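PDB 3IXC: hexapeptide transferase family protein from Anaplasma phagocytophilum, which binds magnesium ions and may act as a transferase, forming a trimer of left-handed parallel beta-helices related to gamma-class carbonic anhydrases. Local coordinates for residues I98-T103 and L115-F120; M133-M138 and V151-L156; Y62-R67 and T79-N84; A40-N45 and V52-N57; A119-G124 and S137-G142. One frame throughout, in Å; residues are numbered along the deposited sequence. Where two conformers were deposited one is given.

Contact 1: I98-T103 and L115-F120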
# COMPACT_ATOMS: atom_id res chain seq x y z
N ILE A 98 -6.74 18.00 6.91
CA ILE A 98 -6.91 17.94 5.46
C ILE A 98 -8.10 18.83 5.11
O ILE A 98 -9.19 18.68 5.68
CB ILE A 98 -7.14 16.49 4.98
CG1 ILE A 98 -5.94 15.62 5.37
CG2 ILE A 98 -7.36 16.44 3.46
CD1 ILE A 98 -6.18 14.11 5.33
N GLY A 99 -7.86 19.78 4.21
CA GLY A 99 -8.85 20.80 3.87
C GLY A 99 -9.95 20.29 2.96
O GLY A 99 -10.21 19.08 2.87
N LYS A 100 -10.60 21.24 2.28
CA LYS A 100 -11.75 20.97 1.42
C LYS A 100 -11.31 20.69 -0.00
O LYS A 100 -10.34 21.27 -0.48
CB LYS A 100 -12.68 22.19 1.42
CG LYS A 100 -13.18 22.62 2.77
CD LYS A 100 -14.08 23.82 2.59
CE LYS A 100 -14.43 24.48 3.90
NZ LYS A 100 -15.22 25.72 3.67
N PHE A 101 -12.05 19.82 -0.69
CA PHE A 101 -11.82 19.54 -2.12
C PHE A 101 -10.38 19.11 -2.41
O PHE A 101 -9.80 19.49 -3.43
CB PHE A 101 -12.27 20.74 -2.97
CG PHE A 101 -13.69 21.14 -2.70
CD1 PHE A 101 -14.75 20.32 -3.10
CD2 PHE A 101 -13.97 22.32 -2.02
CE1 PHE A 101 -16.07 20.68 -2.83
CE2 PHE A 101 -15.29 22.68 -1.74
CZ PHE A 101 -16.34 21.86 -2.15
N VAL A 102 -9.83 18.32 -1.49
CA VAL A 102 -8.49 17.76 -1.61
C VAL A 102 -8.60 16.40 -2.29
O VAL A 102 -9.55 15.65 -2.06
CB VAL A 102 -7.83 17.61 -0.22
CG1 VAL A 102 -6.56 16.75 -0.29
CG2 VAL A 102 -7.49 18.97 0.37
N THR A 103 -7.62 16.09 -3.14
CA THR A 103 -7.52 14.77 -3.76
C THR A 103 -6.27 14.08 -3.22
O THR A 103 -5.16 14.61 -3.35
CB THR A 103 -7.43 14.86 -5.30
OG1 THR A 103 -8.68 15.35 -5.83
CG2 THR A 103 -7.15 13.48 -5.93
N LEU A 115 -2.83 19.76 4.86
CA LEU A 115 -3.07 19.90 3.42
C LEU A 115 -4.17 20.93 3.20
O LEU A 115 -5.31 20.74 3.66
CB LEU A 115 -3.46 18.55 2.80
CG LEU A 115 -2.59 17.32 3.13
CD1 LEU A 115 -3.13 16.10 2.41
CD2 LEU A 115 -1.10 17.54 2.79
N GLY A 116 -3.83 22.02 2.52
CA GLY A 116 -4.78 23.11 2.31
C GLY A 116 -5.85 22.73 1.30
O GLY A 116 -5.75 21.71 0.61
N ASN A 117 -6.89 23.56 1.21
CA ASN A 117 -7.95 23.31 0.24
C ASN A 117 -7.39 23.12 -1.16
O ASN A 117 -6.45 23.82 -1.55
CB ASN A 117 -8.96 24.46 0.20
CG ASN A 117 -9.57 24.76 1.55
OD1 ASN A 117 -9.61 23.91 2.44
ND2 ASN A 117 -10.07 25.99 1.70
N ASN A 118 -7.96 22.19 -1.90
CA ASN A 118 -7.57 21.92 -3.29
C ASN A 118 -6.14 21.40 -3.45
O ASN A 118 -5.62 21.40 -4.57
CB ASN A 118 -7.73 23.16 -4.19
CG ASN A 118 -9.17 23.41 -4.65
OD1 ASN A 118 -9.53 24.56 -4.91
ND2 ASN A 118 -9.97 22.35 -4.81
N ALA A 119 -5.50 20.96 -2.37
CA ALA A 119 -4.23 20.23 -2.48
C ALA A 119 -4.46 18.92 -3.22
O ALA A 119 -5.55 18.33 -3.15
CB ALA A 119 -3.63 19.95 -1.11
N PHE A 120 -3.44 18.46 -3.95
CA PHE A 120 -3.55 17.25 -4.77
C PHE A 120 -2.31 16.43 -4.49
O PHE A 120 -1.18 16.86 -4.78
CB PHE A 120 -3.65 17.62 -6.26
CG PHE A 120 -3.96 16.46 -7.18
CD1 PHE A 120 -5.21 16.38 -7.80
CD2 PHE A 120 -3.01 15.47 -7.44
CE1 PHE A 120 -5.51 15.32 -8.66
CE2 PHE A 120 -3.31 14.40 -8.31
CZ PHE A 120 -4.56 14.33 -8.92
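Lys100 O is gripped twice by the facing turn: Asn118 N donates a hydrogen bond to it at 2.9 Å, nearly in line with the carbonyl, and Asn117 CA adds a C-H...O contact at 3.2 Å. The two segments are equivalent corners of consecutive coils of the beta-helix, stacked one on the other, where the chain swings from one parallel sheet to the next. Asn117 returns a bond of its own. Its CG lies beside the backbone N (chi1 -57°), which places OD1 2.9 Å from Lys100 N; the N-H points almost straight at the oxygen but meets it from above the amide plane. Asn118 occupies the third position of the type II turn Gly116 to Ala119, with the positive phi that asparagine tolerates better than most residues. Its ND2 bonds Phe101 O at 3.2 Å, and the same amide nitrogen also bonds Gln177 of the helix 170-188. Gly99 lacks a side chain and so passes close to Asn117 OD1, while Gly99 N bonds Leu115 O at 2.8 Å. At the other end of the corner Thr103 N bonds Ala119 O at 3.1 Å. Beyond it the Thr103 methyl CG2 rests over one face of the Phe120 ring, 4.1 Å from its centroid, in a CH-pi contact. Facing the interior, Ile98 CG1 and Leu115 CD1 lie side by side 4.1 Å apart. Two asparagine side-chain bonds thus supplement the backbone bonds at the corner, with aliphatic groups on the inside.

Contact 2: M133-M138 and V151-L156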
# COMPACT_ATOMS: atom_id res chain seq x y z
N MET A 133 1.14 21.30 2.76
CA MET A 133 0.81 21.71 1.41
C MET A 133 -0.15 22.89 1.51
O MET A 133 -1.22 22.79 2.12
CB MET A 133 0.20 20.56 0.60
CG MET A 133 1.21 19.46 0.31
SD MET A 133 0.54 18.14 -0.71
CE MET A 133 0.33 19.00 -2.27
N GLU A 134 0.24 24.03 0.95
CA GLU A 134 -0.64 25.19 0.93
C GLU A 134 -1.81 24.94 -0.01
O GLU A 134 -1.80 23.99 -0.80
CB GLU A 134 0.13 26.44 0.53
CG GLU A 134 1.22 26.82 1.55
CD GLU A 134 1.85 28.16 1.26
OE1 GLU A 134 1.68 28.69 0.14
OE2 GLU A 134 2.52 28.69 2.18
N GLU A 135 -2.84 25.78 0.10
CA GLU A 135 -4.00 25.69 -0.78
C GLU A 135 -3.55 25.60 -2.24
O GLU A 135 -2.66 26.33 -2.67
CB GLU A 135 -4.91 26.91 -0.55
CG GLU A 135 -6.04 27.09 -1.56
CD GLU A 135 -5.60 27.70 -2.89
OE1 GLU A 135 -4.75 28.62 -2.89
OE2 GLU A 135 -6.11 27.25 -3.94
N GLY A 136 -4.16 24.69 -3.01
CA GLY A 136 -3.94 24.67 -4.45
C GLY A 136 -2.52 24.35 -4.89
O GLY A 136 -2.00 24.95 -5.83
N SER A 137 -1.91 23.40 -4.19
CA SER A 137 -0.56 22.90 -4.50
C SER A 137 -0.63 21.42 -4.85
O SER A 137 -1.65 20.76 -4.59
CB SER A 137 0.39 23.14 -3.32
OG SER A 137 -0.03 22.43 -2.17
N MET A 138 0.44 20.88 -5.43
CA MET A 138 0.41 19.50 -5.90
C MET A 138 1.71 18.76 -5.69
O MET A 138 2.79 19.34 -5.80
CB MET A 138 0.03 19.45 -7.39
CG MET A 138 -0.11 18.04 -7.93
SD MET A 138 -1.05 17.92 -9.46
CE MET A 138 0.01 18.74 -10.57
N VAL A 151 5.03 23.03 0.63
CA VAL A 151 4.72 23.18 -0.80
C VAL A 151 3.81 24.41 -0.92
O VAL A 151 2.71 24.43 -0.36
CB VAL A 151 4.01 21.93 -1.37
CG1 VAL A 151 3.78 22.07 -2.88
CG2 VAL A 151 4.82 20.64 -1.07
N LYS A 152 4.26 25.43 -1.64
CA LYS A 152 3.50 26.68 -1.72
C LYS A 152 2.41 26.60 -2.79
O LYS A 152 2.49 25.78 -3.71
CB LYS A 152 4.42 27.87 -1.97
CG LYS A 152 5.36 28.16 -0.81
CD LYS A 152 6.26 29.35 -1.12
CE LYS A 152 7.21 29.63 0.03
NZ LYS A 152 8.19 30.70 -0.29
N SER A 153 1.40 27.45 -2.64
CA SER A 153 0.28 27.49 -3.58
C SER A 153 0.75 27.63 -5.02
O SER A 153 1.62 28.46 -5.33
CB SER A 153 -0.66 28.65 -3.24
OG SER A 153 -1.22 28.47 -1.95
N GLY A 154 0.17 26.80 -5.89
CA GLY A 154 0.49 26.82 -7.31
C GLY A 154 1.71 26.01 -7.70
O GLY A 154 1.96 25.81 -8.88
N GLU A 155 2.46 25.53 -6.71
CA GLU A 155 3.66 24.74 -6.98
C GLU A 155 3.38 23.26 -7.17
O GLU A 155 2.48 22.69 -6.54
CB GLU A 155 4.71 24.90 -5.88
CG GLU A 155 5.17 26.33 -5.66
CD GLU A 155 6.27 26.47 -4.60
OE1 GLU A 155 6.45 25.54 -3.78
OE2 GLU A 155 6.94 27.52 -4.60
N LEU A 156 4.19 22.65 -8.04
CA LEU A 156 4.25 21.20 -8.19
C LEU A 156 5.61 20.74 -7.66
O LEU A 156 6.66 21.21 -8.10
CB LEU A 156 4.08 20.80 -9.66
CG LEU A 156 4.35 19.32 -10.00
CD1 LEU A 156 3.42 18.36 -9.26
CD2 LEU A 156 4.25 19.11 -11.52
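The Glu134 carboxylate is approached on the anti side of OE1 by Ser153 N, 3.1 Å away and 25° out of the carboxylate plane, while Lys152 CB and CG run alongside the same oxygen. Across the turn, Lys152 N meets Glu155 OE1 from above that carboxylate's plane, and Trp157 NE1 shares the oxygen. Each segment contains a type II turn, Glu134 to Ser137 and Lys152 to Glu155, stacked as the same corner of adjacent coils of the left-handed beta-helix. Glycine suits the third place of each turn, since Gly136 and Gly154 have positive phi; Gly154 N bonds Gly136 O at 2.9 Å. Ser153, small and polar, turns OG onto a lone pair of Glu135 O, in the carbonyl plane, at 2.7 Å. Ser137 OG instead donates to Glu134 O of its own turn, leaving CB to pack 3.6 Å from Val151 CG1. Ordinary parallel pairing resumes on either side of the corners, with Glu134 N on Val151 O at 2.8 Å and Met138 N on Glu155 O at 2.9 Å. Val151 CG2 meets Met133 CG on the interior face. On the outer face Met138, bent at its last torsion (chi3 67°), brings CE to 3.7 Å from Leu156 CD1.

Contact 3: Y62-R67 and T79-N84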
# COMPACT_ATOMS: atom_id res chain seq x y z
N TYR A 62 -11.77 2.19 -0.66
CA TYR A 62 -11.58 0.82 -0.20
C TYR A 62 -10.22 0.63 0.44
O TYR A 62 -9.21 1.08 -0.09
CB TYR A 62 -11.75 -0.14 -1.36
CG TYR A 62 -13.17 -0.15 -1.88
CD1 TYR A 62 -14.15 -0.94 -1.27
CD2 TYR A 62 -13.54 0.63 -2.99
CE1 TYR A 62 -15.46 -0.94 -1.73
CE2 TYR A 62 -14.86 0.63 -3.46
CZ TYR A 62 -15.81 -0.16 -2.82
OH TYR A 62 -17.11 -0.17 -3.27
N GLY A 63 -10.21 -0.02 1.60
CA GLY A 63 -8.97 -0.35 2.29
C GLY A 63 -8.22 0.82 2.91
O GLY A 63 -7.10 0.65 3.39
N THR A 64 -8.83 2.00 2.91
CA THR A 64 -8.22 3.16 3.54
C THR A 64 -8.33 3.05 5.07
O THR A 64 -9.33 2.54 5.60
CB THR A 64 -8.79 4.48 2.95
OG1 THR A 64 -8.30 4.61 1.61
CG2 THR A 64 -8.36 5.70 3.76
N VAL A 65 -7.28 3.49 5.75
CA VAL A 65 -7.23 3.44 7.21
C VAL A 65 -6.95 4.85 7.70
O VAL A 65 -5.89 5.41 7.41
CB VAL A 65 -6.11 2.47 7.70
CG1 VAL A 65 -6.07 2.46 9.24
CG2 VAL A 65 -6.33 1.06 7.16
N LEU A 66 -7.91 5.43 8.43
CA LEU A 66 -7.70 6.72 9.07
C LEU A 66 -7.63 6.46 10.56
O LEU A 66 -8.66 6.32 11.22
CB LEU A 66 -8.83 7.71 8.75
CG LEU A 66 -9.22 7.93 7.28
CD1 LEU A 66 -10.25 9.05 7.19
CD2 LEU A 66 -8.06 8.25 6.38
N ARG A 67 -6.41 6.40 11.09
CA ARG A 67 -6.21 5.95 12.47
C ARG A 67 -5.94 7.13 13.39
O ARG A 67 -4.79 7.59 13.53
CB ARG A 67 -5.13 4.87 12.54
CG ARG A 67 -4.97 4.26 13.95
CD ARG A 67 -4.51 2.79 13.91
NE ARG A 67 -3.20 2.57 13.29
CZ ARG A 67 -2.03 2.72 13.92
NH1 ARG A 67 -0.90 2.45 13.28
NH2 ARG A 67 -1.99 3.12 15.19
N THR A 79 -13.59 16.17 -0.03
CA THR A 79 -12.26 15.56 -0.16
C THR A 79 -12.35 14.07 -0.41
O THR A 79 -13.17 13.38 0.21
CB THR A 79 -11.41 15.90 1.08
OG1 THR A 79 -11.02 17.28 1.00
CG2 THR A 79 -10.15 15.02 1.20
N ASN A 80 -11.51 13.57 -1.31
CA ASN A 80 -11.40 12.13 -1.54
C ASN A 80 -10.06 11.60 -1.03
O ASN A 80 -9.01 12.23 -1.22
CB ASN A 80 -11.64 11.77 -3.01
CG ASN A 80 -10.60 12.38 -3.95
OD1 ASN A 80 -9.56 11.78 -4.21
ND2 ASN A 80 -10.89 13.57 -4.46
N ILE A 81 -10.12 10.48 -0.31
CA ILE A 81 -8.91 9.80 0.13
C ILE A 81 -8.98 8.40 -0.46
O ILE A 81 -9.76 7.55 -0.02
CB ILE A 81 -8.79 9.76 1.66
CG1 ILE A 81 -8.90 11.19 2.22
CG2 ILE A 81 -7.47 9.09 2.07
CD1 ILE A 81 -8.78 11.30 3.75
N GLN A 82 -8.16 8.17 -1.48
CA GLN A 82 -8.33 7.01 -2.35
C GLN A 82 -7.76 5.72 -1.75
O GLN A 82 -7.16 5.72 -0.66
CB GLN A 82 -7.76 7.30 -3.73
CG GLN A 82 -8.55 8.37 -4.47
CD GLN A 82 -7.88 8.80 -5.75
OE1 GLN A 82 -7.17 8.02 -6.38
NE2 GLN A 82 -8.11 10.06 -6.14
N ASP A 83 -7.98 4.63 -2.47
CA ASP A 83 -7.91 3.26 -1.94
C ASP A 83 -6.57 2.91 -1.32
O ASP A 83 -5.52 3.26 -1.86
CB ASP A 83 -8.23 2.26 -3.05
CG ASP A 83 -9.31 2.76 -3.99
OD1 ASP A 83 -10.45 2.26 -3.94
OD2 ASP A 83 -9.00 3.70 -4.77
N ASN A 84 -6.64 2.22 -0.18
CA ASN A 84 -5.47 1.70 0.52
C ASN A 84 -4.53 2.78 1.07
O ASN A 84 -3.41 2.47 1.46
CB ASN A 84 -4.69 0.69 -0.36
CG ASN A 84 -5.40 -0.66 -0.46
OD1 ASN A 84 -6.46 -0.86 0.13
ND2 ASN A 84 -4.80 -1.60 -1.18
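Tyr62 and Asp83 both set CG beside the backbone N (chi1 -66° and -37°), so that the two side chains run the same way and phenol ring and carboxylate lie nearly coplanar. Asp83 OD1 therefore sits at the edge of the ring, in its plane, 3.6 Å from Tyr62 CD2, where the ring's C-H groups carry slight positive charge. Beside this pair the backbones are joined by one hydrogen bond, from Asn84 N to Tyr62 O at 2.8 Å. The same carbonyl also takes a C-H...O contact from Asp83 CA at 3.1 Å. Gly63 and Asn84 both have positive phi, which these residue types accept readily. The absence of a side chain on Gly63 lets Asn84 OD1 come within 3.4 Å of its CA. Further in, Leu66 and Ile81 reach toward each other tip to tip, CD2 to CD1 at 4.1 Å, filling the interior of the beta-helix between strands of two different sheets. Gln82 is steadied by its own segment, NE2 bonding Asn80 OD1 at 3.0 Å, and its side chain lies about 4 Å from a bound magnesium ion. Asp83 OD2 bonds His106 ND1 and forms a salt bridge with Arg67 of the second subunit. The Tyr62 edge and these two partners together would fix the carboxylate's rotation, consistent with Asp83 orienting His106, which is known to bind magnesium in this protein though no ion is bound to it in this chain.

Contact 4: A40-N45 and V52-N57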
# COMPACT_ATOMS: atom_id res chain seq x y z
N ALA A 40 -21.18 11.84 3.36
CA ALA A 40 -19.88 11.28 3.01
C ALA A 40 -20.03 9.82 2.58
O ALA A 40 -20.86 9.08 3.14
CB ALA A 40 -18.89 11.39 4.17
N PHE A 41 -19.27 9.42 1.57
CA PHE A 41 -19.17 8.02 1.19
C PHE A 41 -18.03 7.36 1.95
O PHE A 41 -16.89 7.84 1.91
CB PHE A 41 -18.95 7.86 -0.31
CG PHE A 41 -18.58 6.45 -0.72
CD1 PHE A 41 -19.50 5.42 -0.63
CD2 PHE A 41 -17.30 6.17 -1.19
CE1 PHE A 41 -19.16 4.11 -1.01
CE2 PHE A 41 -16.95 4.88 -1.57
CZ PHE A 41 -17.87 3.85 -1.49
N ILE A 42 -18.34 6.27 2.65
CA ILE A 42 -17.31 5.48 3.32
C ILE A 42 -17.39 4.05 2.81
O ILE A 42 -18.40 3.36 3.01
CB ILE A 42 -17.50 5.45 4.86
CG1 ILE A 42 -17.78 6.86 5.42
CG2 ILE A 42 -16.31 4.77 5.53
CD1 ILE A 42 -16.63 7.85 5.29
N ALA A 43 -16.32 3.60 2.14
CA ALA A 43 -16.28 2.24 1.64
C ALA A 43 -16.43 1.27 2.80
O ALA A 43 -15.90 1.50 3.89
CB ALA A 43 -14.98 1.98 0.90
N GLY A 44 -17.14 0.17 2.56
CA GLY A 44 -17.47 -0.79 3.60
C GLY A 44 -16.29 -1.46 4.28
O GLY A 44 -16.43 -1.98 5.40
N ASN A 45 -15.14 -1.46 3.62
CA ASN A 45 -13.94 -2.05 4.22
C ASN A 45 -12.89 -1.01 4.63
O ASN A 45 -11.75 -1.35 4.93
CB ASN A 45 -13.34 -3.13 3.31
CG ASN A 45 -12.57 -2.55 2.14
OD1 ASN A 45 -12.77 -1.39 1.76
ND2 ASN A 45 -11.67 -3.34 1.57
N VAL A 52 -11.61 11.26 14.53
CA VAL A 52 -11.58 11.58 13.10
C VAL A 52 -12.90 12.25 12.74
O VAL A 52 -13.96 11.76 13.13
CB VAL A 52 -11.41 10.31 12.24
CG1 VAL A 52 -11.39 10.66 10.75
CG2 VAL A 52 -10.14 9.54 12.61
N CYS A 53 -12.81 13.36 12.02
CA CYS A 53 -13.99 14.07 11.52
C CYS A 53 -13.98 14.08 10.00
O CYS A 53 -12.97 14.45 9.39
CB CYS A 53 -14.01 15.51 12.03
SG CYS A 53 -14.36 15.66 13.78
N ILE A 54 -15.09 13.66 9.41
CA ILE A 54 -15.23 13.53 7.95
C ILE A 54 -16.35 14.46 7.47
O ILE A 54 -17.51 14.29 7.89
CB ILE A 54 -15.59 12.08 7.54
CG1 ILE A 54 -14.60 11.05 8.10
CG2 ILE A 54 -15.69 11.95 6.01
CD1 ILE A 54 -13.23 11.13 7.48
N GLY A 55 -16.03 15.42 6.61
CA GLY A 55 -16.97 16.44 6.16
C GLY A 55 -17.95 16.04 5.07
O GLY A 55 -17.88 14.93 4.52
N LYS A 56 -18.86 16.96 4.78
CA LYS A 56 -19.87 16.82 3.74
C LYS A 56 -19.26 16.40 2.40
O LYS A 56 -18.28 16.98 1.96
CB LYS A 56 -20.61 18.17 3.59
CG LYS A 56 -21.43 18.34 2.35
CD LYS A 56 -22.13 19.71 2.39
CE LYS A 56 -22.92 19.98 1.11
NZ LYS A 56 -23.65 21.28 1.21
N ASN A 57 -19.86 15.39 1.77
CA ASN A 57 -19.48 14.96 0.42
C ASN A 57 -18.07 14.41 0.27
O ASN A 57 -17.60 14.25 -0.85
CB ASN A 57 -19.70 16.08 -0.62
CG ASN A 57 -21.16 16.47 -0.77
OD1 ASN A 57 -22.07 15.66 -0.56
ND2 ASN A 57 -21.39 17.72 -1.17
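Ala40 and Asn57 bring their backbones together, CA to CA at 4.5 Å, at a corner where the two segments approach without pairing as strands. The fold is the left-handed beta-helix, and strands 41-42 and 52-54 belong to different sheets of it, so they meet across the interior through side chains. Ala40 CB makes the closest approaches. Its single methyl fits where the walls converge, with CB 3.7 Å from Ile54 CG2 and, at the same separation, 3.7 Å from Gly55 O. A small residue suits this narrow angle. Ile54 was modelled in two conformers, so its exact touching points are somewhat uncertain; in one of them a chi1 of -54° puts CG1 beside the backbone N and so leaves CG2 anti to it, facing Ala40. Ile60 and Val36 pack around the same isoleucine, which makes the cluster part of the aliphatic core near the first strands of the helix. Asn57, with the positive phi that asparagine accommodates well, starts its side chain away from Ala40, and its OD1 bonds Arg188. Its backbone N is held instead by Thr39 OG1, which ties the corner to the residue just before Ala40. Along the strand, Ile42 bends at its second torsion (chi2 -66°) and sends CD1 toward the same branch, reaching a separation of 4.3 Å between Ile42 CD1 and Ile54 CG2.

Contact 5: A119-G124 and S137-G142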
# COMPACT_ATOMS: atom_id res chain seq x y z
N ALA A 119 -5.50 20.96 -2.37
CA ALA A 119 -4.23 20.23 -2.48
C ALA A 119 -4.46 18.92 -3.22
O ALA A 119 -5.55 18.33 -3.15
CB ALA A 119 -3.63 19.95 -1.11
N PHE A 120 -3.44 18.46 -3.95
CA PHE A 120 -3.55 17.25 -4.77
C PHE A 120 -2.31 16.43 -4.49
O PHE A 120 -1.18 16.86 -4.78
CB PHE A 120 -3.65 17.62 -6.26
CG PHE A 120 -3.96 16.46 -7.18
CD1 PHE A 120 -5.21 16.38 -7.80
CD2 PHE A 120 -3.01 15.47 -7.44
CE1 PHE A 120 -5.51 15.32 -8.66
CE2 PHE A 120 -3.31 14.40 -8.31
CZ PHE A 120 -4.56 14.33 -8.92
N VAL A 121 -2.51 15.25 -3.91
CA VAL A 121 -1.40 14.36 -3.57
C VAL A 121 -1.43 13.18 -4.52
O VAL A 121 -2.36 12.36 -4.48
CB VAL A 121 -1.49 13.87 -2.11
CG1 VAL A 121 -0.30 12.95 -1.78
CG2 VAL A 121 -1.52 15.04 -1.14
N GLY A 122 -0.43 13.10 -5.39
CA GLY A 122 -0.35 12.04 -6.39
C GLY A 122 -0.28 10.67 -5.74
O GLY A 122 0.26 10.53 -4.65
N MET A 123 -0.87 9.68 -6.41
CA MET A 123 -0.89 8.31 -5.89
C MET A 123 0.50 7.82 -5.48
O MET A 123 1.50 8.16 -6.11
CB MET A 123 -1.49 7.37 -6.93
CG MET A 123 -0.70 7.26 -8.23
SD MET A 123 -1.68 6.35 -9.43
CE MET A 123 -0.65 6.36 -10.87
N GLY A 124 0.54 7.02 -4.41
CA GLY A 124 1.80 6.41 -3.98
C GLY A 124 2.77 7.37 -3.33
O GLY A 124 3.97 7.08 -3.27
N SER A 137 -1.91 23.40 -4.19
CA SER A 137 -0.56 22.90 -4.50
C SER A 137 -0.63 21.42 -4.85
O SER A 137 -1.65 20.76 -4.59
CB SER A 137 0.39 23.14 -3.32
OG SER A 137 -0.03 22.43 -2.17
N MET A 138 0.44 20.88 -5.43
CA MET A 138 0.41 19.50 -5.90
C MET A 138 1.71 18.76 -5.69
O MET A 138 2.79 19.34 -5.80
CB MET A 138 0.03 19.45 -7.39
CG MET A 138 -0.11 18.04 -7.93
SD MET A 138 -1.05 17.92 -9.46
CE MET A 138 0.01 18.74 -10.57
N LEU A 139 1.58 17.47 -5.38
CA LEU A 139 2.69 16.55 -5.28
C LEU A 139 2.52 15.51 -6.39
O LEU A 139 1.44 14.93 -6.53
CB LEU A 139 2.66 15.90 -3.90
CG LEU A 139 3.90 15.23 -3.32
CD1 LEU A 139 5.06 16.21 -3.26
CD2 LEU A 139 3.56 14.68 -1.94
N ALA A 140 3.57 15.28 -7.17
CA ALA A 140 3.54 14.26 -8.23
C ALA A 140 3.38 12.88 -7.62
O ALA A 140 3.76 12.65 -6.46
CB ALA A 140 4.81 14.31 -9.05
N ALA A 141 2.85 11.94 -8.41
CA ALA A 141 2.80 10.53 -8.02
C ALA A 141 4.17 10.07 -7.51
O ALA A 141 5.21 10.44 -8.05
CB ALA A 141 2.36 9.67 -9.18
N GLY A 142 4.14 9.26 -6.45
CA GLY A 142 5.35 8.61 -5.95
C GLY A 142 6.32 9.52 -5.22
O GLY A 142 7.49 9.17 -5.06
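Phe120 and Met138 lie side by side and point the same way, Met138 SD coming obliquely to the ring 4.3 Å from its centroid in a Met-aromatic contact. The side chains are closest at SD and Phe120 CD2, 3.7 Å; a flexible thioether and a polarisable sulfur suit this site beside an aromatic ring. Both residues set CG trans to the backbone N, Phe120 with chi1 -172° and Met138 with -176°, and the shared torsion keeps the two side chains abreast. Beneath them parallel strands from neighbouring coils of the left-handed beta-helix, running within 1° of each other, are stitched by alternating bonds: Phe120 N to Ser137 O, Leu139 N to Phe120 O at 2.9 Å, and Gly122 N to Leu139 O, also 2.9 Å. On the opposite, interior face Val121 pairs with Leu139, whose exact contacts are less certain because it has two conformers. At the next corner the missing side chain of Gly122 allows its CA to lie 3.9 Å from Ala141 CA. Gly142 N then bonds Met123 O at 2.9 Å, and Gly124 and Gly142 both take the positive phi natural to glycine. Met123 CG covers Ala141 CB at 4.0 Å. Around this shell, Met128 of the second subunit packs on Met123 and Ala141, while Met123 also touches His106. Strand 103-104 borders strand 120-121, strand 155-159 borders strand 138-139, and the helix 170-188 lays Leu176 and Ser179 against Phe120.

In the fold
Contacts 1, 2 and 5 form one continuous run of neighbouring corners and strands: contact 5 shares Ala119 and Phe120 with contact 1, and Ser137 and Met138 with contact 2. Contacts 1 and 2 are partly buried corners rich in polar side-chain bonds, with asparagine amides in the first and carboxylate and serine in the second. Contact 5 adds regular parallel pairing that runs on into a glycine-rich corner at the subunit interface. Contacts 3 and 4 lie toward the other end of the helix, about 9 Å apart between centres, and join different sheets through the interior. Contact 3 is the most thoroughly buried, polar where it borders the magnesium site and other subunits; contact 4, away from that site, is almost purely aliphatic.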